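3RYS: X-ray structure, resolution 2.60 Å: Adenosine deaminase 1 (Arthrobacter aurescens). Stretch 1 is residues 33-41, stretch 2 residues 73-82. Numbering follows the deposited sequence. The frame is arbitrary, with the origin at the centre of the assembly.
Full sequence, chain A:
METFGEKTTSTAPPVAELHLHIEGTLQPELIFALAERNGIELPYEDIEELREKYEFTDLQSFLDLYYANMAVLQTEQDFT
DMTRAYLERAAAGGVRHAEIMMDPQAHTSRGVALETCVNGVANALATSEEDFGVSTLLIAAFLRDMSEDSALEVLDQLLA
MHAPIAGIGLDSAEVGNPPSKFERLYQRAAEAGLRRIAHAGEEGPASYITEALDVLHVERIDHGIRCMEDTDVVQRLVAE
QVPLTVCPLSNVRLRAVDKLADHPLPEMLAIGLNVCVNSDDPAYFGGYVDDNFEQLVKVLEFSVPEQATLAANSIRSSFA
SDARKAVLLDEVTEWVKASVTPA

Stretch 1, residues 33-41: ALAERNGIE
Stretch 2 73-82: LQTEQDFTDM

Stretch 1 is the end of a helix, residues 33-37, followed by a turn and an extended exit. Stretch 2 begins as loop, residues 73-75, and enters a helix at Glu76 that continues past Met82. The two helices run nearly antiparallel, at 164°, and their axes approach to 11.3 Å. This spacing leaves room for side chains between the backbones. Leu34 CA lies 6.9 Å from Asp78 CA, and Asn38 CA lies 7.4 Å from Gln74 CA. Together the stretches bury 381 Å², both sides summed.

Ala33 makes no contact across the interface; its O accepts from Arg37 N at 3.0 Å. Leu34 (phi/psi -71/-37) points toward stretch 2 in the mt rotamer. Its CD1 packs on CD2 of Leu73, also mt, at 3.9 Å, an apolar contact between buried residues. Its CD2 lies 3.3 Å from Asp78 OD1. Ala35 points away, and Glu36 is out of reach.

Arg37 (-62/-29) carries the main polar link. Its chi angles are -161°, 160°, 72° and -176°, which bring the guanidinium to two acidic side chains. NH2 donates to Asp81 OD2 at 2.6 Å and to Asp78 OD1 at 3.0 Å. NH1 donates to the same Asp81 OD2 at 2.9 Å. Both carboxylate oxygens lie at the guanidinium edge, near its plane, where the N-H groups point. The result is a salt bridge to each aspartate. Asp78 and Asp81 are both m at chi1 (-65° and -76°) and sit three residues apart on the helix, so one arginine reaches both. Gln77 CG lies 3.6 Å from Arg37 NH2.

Asn38 (-99/4, chi1 -74°) points toward the start of stretch 2. Its amide is probably turned over in the model, so its polar pairing is left open. Asp78 OD2 also organizes its own stretch: it accepts from Gln74 N at 2.9 Å and Thr75 N at 2.8 Å. Thr75 (-112/163, chi1 73°) is the N-cap, and its OG1 accepts from Asp78 N at 3.1 Å. Asp78 thus ties the start of its helix to Arg37.

Gly39 ends the first helix in a Schellman motif. Its phi/psi of 54/45 has the positive phi that favours glycine. Gly39 N donates to Glu36 O at 3.0 Å, and Ile40 N to Ala35 O at 2.7 Å. Ile40 (-101/133, mt) points toward stretch 2, with CD1 4.1 Å from CG of Gln74 (chi1 -64°, chi2 -60°). Glu41 (-81/123) leads the chain out of reach.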

ATOM      1  N   ALA A  33      11.801  -3.424  19.961  1.00 15.15           N
ATOM      2  CA  ALA A  33      13.168  -3.876  19.732  1.00 16.68           C
ATOM      3  C   ALA A  33      14.042  -2.739  19.203  1.00 18.87           C
ATOM      4  O   ALA A  33      15.181  -2.560  19.638  1.00 17.29           O
ATOM      5  CB  ALA A  33      13.183  -5.057  18.769  1.00 16.11           C
ATOM      6  N   LEU A  34      13.504  -1.972  18.259  1.00 18.05           N
ATOM      7  CA  LEU A  34      14.239  -0.857  17.675  1.00 17.55           C
ATOM      8  C   LEU A  34      14.384   0.278  18.680  1.00 17.36           C
ATOM      9  O   LEU A  34      15.417   0.946  18.730  1.00 18.52           O
ATOM     10  CB  LEU A  34      13.563  -0.371  16.392  1.00 14.24           C
ATOM     11  CG  LEU A  34      13.540  -1.407  15.267  1.00 15.83           C
ATOM     12  CD1 LEU A  34      12.808  -0.877  14.045  1.00 15.55           C
ATOM     13  CD2 LEU A  34      14.954  -1.831  14.906  1.00 15.40           C
ATOM     14  N   ALA A  35      13.346   0.489  19.481  1.00 15.06           N
ATOM     15  CA  ALA A  35      13.419   1.458  20.563  1.00 18.37           C
ATOM     16  C   ALA A  35      14.597   1.107  21.461  1.00 19.28           C
ATOM     17  O   ALA A  35      15.398   1.968  21.821  1.00 19.71           O
ATOM     18  CB  ALA A  35      12.121   1.468  21.363  1.00 17.90           C
ATOM     19  N   GLU A  36      14.706  -0.170  21.807  1.00 18.35           N
ATOM     20  CA  GLU A  36      15.761  -0.625  22.699  1.00 21.57           C
ATOM     21  C   GLU A  36      17.142  -0.423  22.089  1.00 22.34           C
ATOM     22  O   GLU A  36      18.049   0.097  22.739  1.00 19.90           O
ATOM     23  CB  GLU A  36      15.553  -2.090  23.061  1.00 24.35           C
ATOM     24  CG  GLU A  36      16.477  -2.584  24.154  1.00 31.75           C
ATOM     25  CD  GLU A  36      15.924  -3.803  24.862  1.00 48.21           C
ATOM     26  OE1 GLU A  36      14.719  -4.093  24.693  1.00 46.00           O
ATOM     27  OE2 GLU A  36      16.693  -4.467  25.589  1.00 62.25           O
ATOM     28  N   ARG A  37      17.287  -0.832  20.832  1.00 22.95           N
ATOM     29  CA  ARG A  37      18.551  -0.713  20.117  1.00 20.14           C
ATOM     30  C   ARG A  37      18.991   0.744  19.972  1.00 22.14           C
ATOM     31  O   ARG A  37      20.184   1.037  19.898  1.00 25.90           O
ATOM     32  CB  ARG A  37      18.439  -1.369  18.739  1.00 22.67           C
ATOM     33  CG  ARG A  37      19.775  -1.700  18.097  1.00 20.48           C
ATOM     34  CD  ARG A  37      19.620  -2.760  17.016  1.00 21.56           C
ATOM     35  NE  ARG A  37      18.956  -2.241  15.822  1.00 23.22           N
ATOM     36  CZ  ARG A  37      18.623  -2.979  14.769  1.00 17.98           C
ATOM     37  NH1 ARG A  37      18.884  -4.282  14.758  1.00 18.47           N
ATOM     38  NH2 ARG A  37      18.024  -2.414  13.729  1.00 14.86           N
ATOM     39  N   ASN A  38      18.026   1.654  19.927  1.00 20.33           N
ATOM     40  CA  ASN A  38      18.332   3.069  19.762  1.00 20.56           C
ATOM     41  C   ASN A  38      18.304   3.809  21.088  1.00 22.02           C
ATOM     42  O   ASN A  38      18.465   5.032  21.132  1.00 22.17           O
ATOM     43  CB  ASN A  38      17.361   3.724  18.778  1.00 17.66           C
ATOM     44  CG  ASN A  38      17.634   3.330  17.346  1.00 16.82           C
ATOM     45  OD1 ASN A  38      16.722   3.263  16.522  1.00 17.15           O
ATOM     46  ND2 ASN A  38      18.894   3.059  17.041  1.00 19.99           N
ATOM     47  N   GLY A  39      18.102   3.060  22.168  1.00 21.66           N
ATOM     48  CA  GLY A  39      17.988   3.648  23.489  1.00 21.38           C
ATOM     49  C   GLY A  39      16.915   4.719  23.525  1.00 22.19           C
ATOM     50  O   GLY A  39      17.116   5.801  24.068  1.00 23.89           O
ATOM     51  N   ILE A  40      15.768   4.416  22.928  1.00 22.35           N
ATOM     52  CA  ILE A  40      14.657   5.351  22.898  1.00 26.43           C
ATOM     53  C   ILE A  40      13.621   4.988  23.952  1.00 28.05           C
ATOM     54  O   ILE A  40      13.247   3.826  24.092  1.00 25.39           O
ATOM     55  CB  ILE A  40      13.981   5.377  21.511  1.00 26.36           C
ATOM     56  CG1 ILE A  40      14.911   6.015  20.478  1.00 20.31           C
ATOM     57  CG2 ILE A  40      12.650   6.118  21.571  1.00 19.12           C
ATOM     58  CD1 ILE A  40      14.399   5.908  19.060  1.00 17.10           C
ATOM     59  N   GLU A  41      13.180   5.994  24.699  1.00 34.94           N
ATOM     60  CA  GLU A  41      12.086   5.837  25.645  1.00 36.82           C
ATOM     61  C   GLU A  41      10.752   5.919  24.905  1.00 40.05           C
ATOM     62  O   GLU A  41      10.470   6.908  24.223  1.00 30.60           O
ATOM     63  CB  GLU A  41      12.155   6.926  26.717  1.00 42.58           C
ATOM     64  CG  GLU A  41      11.001   6.907  27.708  1.00 46.52           C
ATOM     65  CD  GLU A  41      11.051   5.705  28.634  1.00 53.49           C
ATOM     66  OE1 GLU A  41      12.148   5.125  28.791  1.00 44.38           O
ATOM     67  OE2 GLU A  41       9.993   5.344  29.200  1.00 54.00           O
ATOM     68  N   LEU A  73      12.684   4.521  14.058  1.00 13.09           N
ATOM     69  CA  LEU A  73      13.457   4.350  12.832  1.00 13.38           C
ATOM     70  C   LEU A  73      14.545   5.406  12.696  1.00 15.18           C
ATOM     71  O   LEU A  73      14.303   6.472  12.143  1.00 18.44           O
ATOM     72  CB  LEU A  73      12.535   4.421  11.618  1.00 14.11           C
ATOM     73  CG  LEU A  73      11.440   3.363  11.511  1.00 11.79           C
ATOM     74  CD1 LEU A  73      10.539   3.643  10.313  1.00  7.55           C
ATOM     75  CD2 LEU A  73      12.064   1.976  11.424  1.00 12.83           C
ATOM     76  N   GLN A  74      15.747   5.103  13.175  1.00 16.79           N
ATOM     77  CA  GLN A  74      16.837   6.083  13.189  1.00 17.26           C
ATOM     78  C   GLN A  74      17.944   5.777  12.183  1.00 14.99           C
ATOM     79  O   GLN A  74      18.470   6.675  11.525  1.00 16.02           O
ATOM     80  CB  GLN A  74      17.455   6.177  14.591  1.00 19.83           C
ATOM     81  CG  GLN A  74      16.512   6.689  15.663  1.00 21.22           C
ATOM     82  CD  GLN A  74      16.007   8.086  15.366  1.00 23.71           C
ATOM     83  OE1 GLN A  74      14.809   8.353  15.443  1.00 25.29           O
ATOM     84  NE2 GLN A  74      16.922   8.986  15.016  1.00 23.47           N
ATOM     85  N   THR A  75      18.301   4.504  12.079  1.00 15.14           N
ATOM     86  CA  THR A  75      19.468   4.107  11.312  1.00 15.73           C
ATOM     87  C   THR A  75      19.085   3.330  10.067  1.00 15.76           C
ATOM     88  O   THR A  75      17.973   2.812   9.953  1.00 15.23           O
ATOM     89  CB  THR A  75      20.413   3.221  12.151  1.00 16.84           C
ATOM     90  OG1 THR A  75      19.835   1.917  12.310  1.00 15.61           O
ATOM     91  CG2 THR A  75      20.642   3.842  13.520  1.00 16.08           C
ATOM     92  N   GLU A  76      20.033   3.248   9.144  1.00 14.83           N
ATOM     93  CA  GLU A  76      19.864   2.484   7.926  1.00 15.35           C
ATOM     94  C   GLU A  76      19.448   1.059   8.276  1.00 15.45           C
ATOM     95  O   GLU A  76      18.569   0.484   7.638  1.00 19.41           O
ATOM     96  CB  GLU A  76      21.175   2.493   7.138  1.00 17.85           C
ATOM     97  CG  GLU A  76      21.009   2.447   5.635  1.00 23.61           C
ATOM     98  CD  GLU A  76      22.192   3.057   4.899  1.00 30.08           C
ATOM     99  OE1 GLU A  76      22.483   4.253   5.124  1.00 25.70           O
ATOM    100  OE2 GLU A  76      22.822   2.341   4.086  1.00 34.41           O
ATOM    101  N   GLN A  77      20.074   0.500   9.307  1.00 15.96           N
ATOM    102  CA  GLN A  77      19.776  -0.856   9.751  1.00 15.56           C
ATOM    103  C   GLN A  77      18.308  -0.977  10.150  1.00 16.28           C
ATOM    104  O   GLN A  77      17.655  -1.981   9.861  1.00 15.56           O
ATOM    105  CB  GLN A  77      20.691  -1.248  10.918  1.00 16.94           C
ATOM    106  CG  GLN A  77      20.635  -2.724  11.313  1.00 18.62           C
ATOM    107  CD  GLN A  77      20.916  -3.660  10.143  1.00 30.81           C
ATOM    108  OE1 GLN A  77      21.626  -3.303   9.199  1.00 29.70           O
ATOM    109  NE2 GLN A  77      20.356  -4.867  10.202  1.00 26.43           N
ATOM    110  N   ASP A  78      17.792   0.055  10.809  1.00 17.02           N
ATOM    111  CA  ASP A  78      16.391   0.087  11.221  1.00 16.50           C
ATOM    112  C   ASP A  78      15.436  -0.077  10.038  1.00 16.26           C
ATOM    113  O   ASP A  78      14.482  -0.854  10.102  1.00 14.00           O
ATOM    114  CB  ASP A  78      16.090   1.385  11.971  1.00 16.70           C
ATOM    115  CG  ASP A  78      16.842   1.483  13.285  1.00 17.14           C
ATOM    116  OD1 ASP A  78      17.175   0.423  13.856  1.00 16.21           O
ATOM    117  OD2 ASP A  78      17.094   2.616  13.747  1.00 14.50           O
ATOM    118  N   PHE A  79      15.700   0.653   8.959  1.00 14.78           N
ATOM    119  CA  PHE A  79      14.858   0.583   7.772  1.00 14.85           C
ATOM    120  C   PHE A  79      14.974  -0.770   7.075  1.00 15.62           C
ATOM    121  O   PHE A  79      13.973  -1.350   6.656  1.00 13.96           O
ATOM    122  CB  PHE A  79      15.181   1.732   6.811  1.00 14.18           C
ATOM    123  CG  PHE A  79      14.724   3.074   7.310  1.00 15.02           C
ATOM    124  CD1 PHE A  79      13.411   3.493   7.119  1.00 13.92           C
ATOM    125  CD2 PHE A  79      15.598   3.914   7.980  1.00 13.58           C
ATOM    126  CE1 PHE A  79      12.981   4.728   7.586  1.00 11.12           C
ATOM    127  CE2 PHE A  79      15.175   5.151   8.449  1.00 13.43           C
ATOM    128  CZ  PHE A  79      13.864   5.558   8.249  1.00 11.79           C
ATOM    129  N   THR A  80      16.202  -1.269   6.967  1.00 14.92           N
ATOM    130  CA  THR A  80      16.454  -2.582   6.385  1.00 15.06           C
ATOM    131  C   THR A  80      15.704  -3.675   7.138  1.00 16.31           C
ATOM    132  O   THR A  80      14.974  -4.463   6.540  1.00 16.65           O
ATOM    133  CB  THR A  80      17.955  -2.916   6.405  1.00 16.87           C
ATOM    134  OG1 THR A  80      18.645  -2.070   5.477  1.00 19.25           O
ATOM    135  CG2 THR A  80      18.182  -4.369   6.033  1.00 15.07           C
ATOM    136  N   ASP A  81      15.900  -3.717   8.452  1.00 15.70           N
ATOM    137  CA  ASP A  81      15.208  -4.669   9.310  1.00 15.82           C
ATOM    138  C   ASP A  81      13.697  -4.649   9.088  1.00 15.20           C
ATOM    139  O   ASP A  81      13.071  -5.698   8.961  1.00 15.98           O
ATOM    140  CB  ASP A  81      15.522  -4.390  10.781  1.00 17.95           C
ATOM    141  CG  ASP A  81      16.907  -4.859  11.181  1.00 17.78           C
ATOM    142  OD1 ASP A  81      17.544  -5.580  10.386  1.00 18.60           O
ATOM    143  OD2 ASP A  81      17.355  -4.516  12.295  1.00 15.95           O
ATOM    144  N   MET A  82      13.115  -3.454   9.040  1.00 13.85           N
ATOM    145  CA  MET A  82      11.668  -3.323   8.894  1.00 14.45           C
ATOM    146  C   MET A  82      11.196  -3.874   7.562  1.00 15.30           C
ATOM    147  O   MET A  82      10.160  -4.541   7.484  1.00 13.62           O
ATOM    148  CB  MET A  82      11.241  -1.861   9.017  1.00 14.88           C
ATOM    149  CG  MET A  82       9.845  -1.582   8.489  1.00 11.66           C
ATOM    150  SD  MET A  82       9.431   0.171   8.569  1.00 12.90           S
ATOM    151  CE  MET A  82      10.632   0.851   7.434  1.00 13.24           C
TER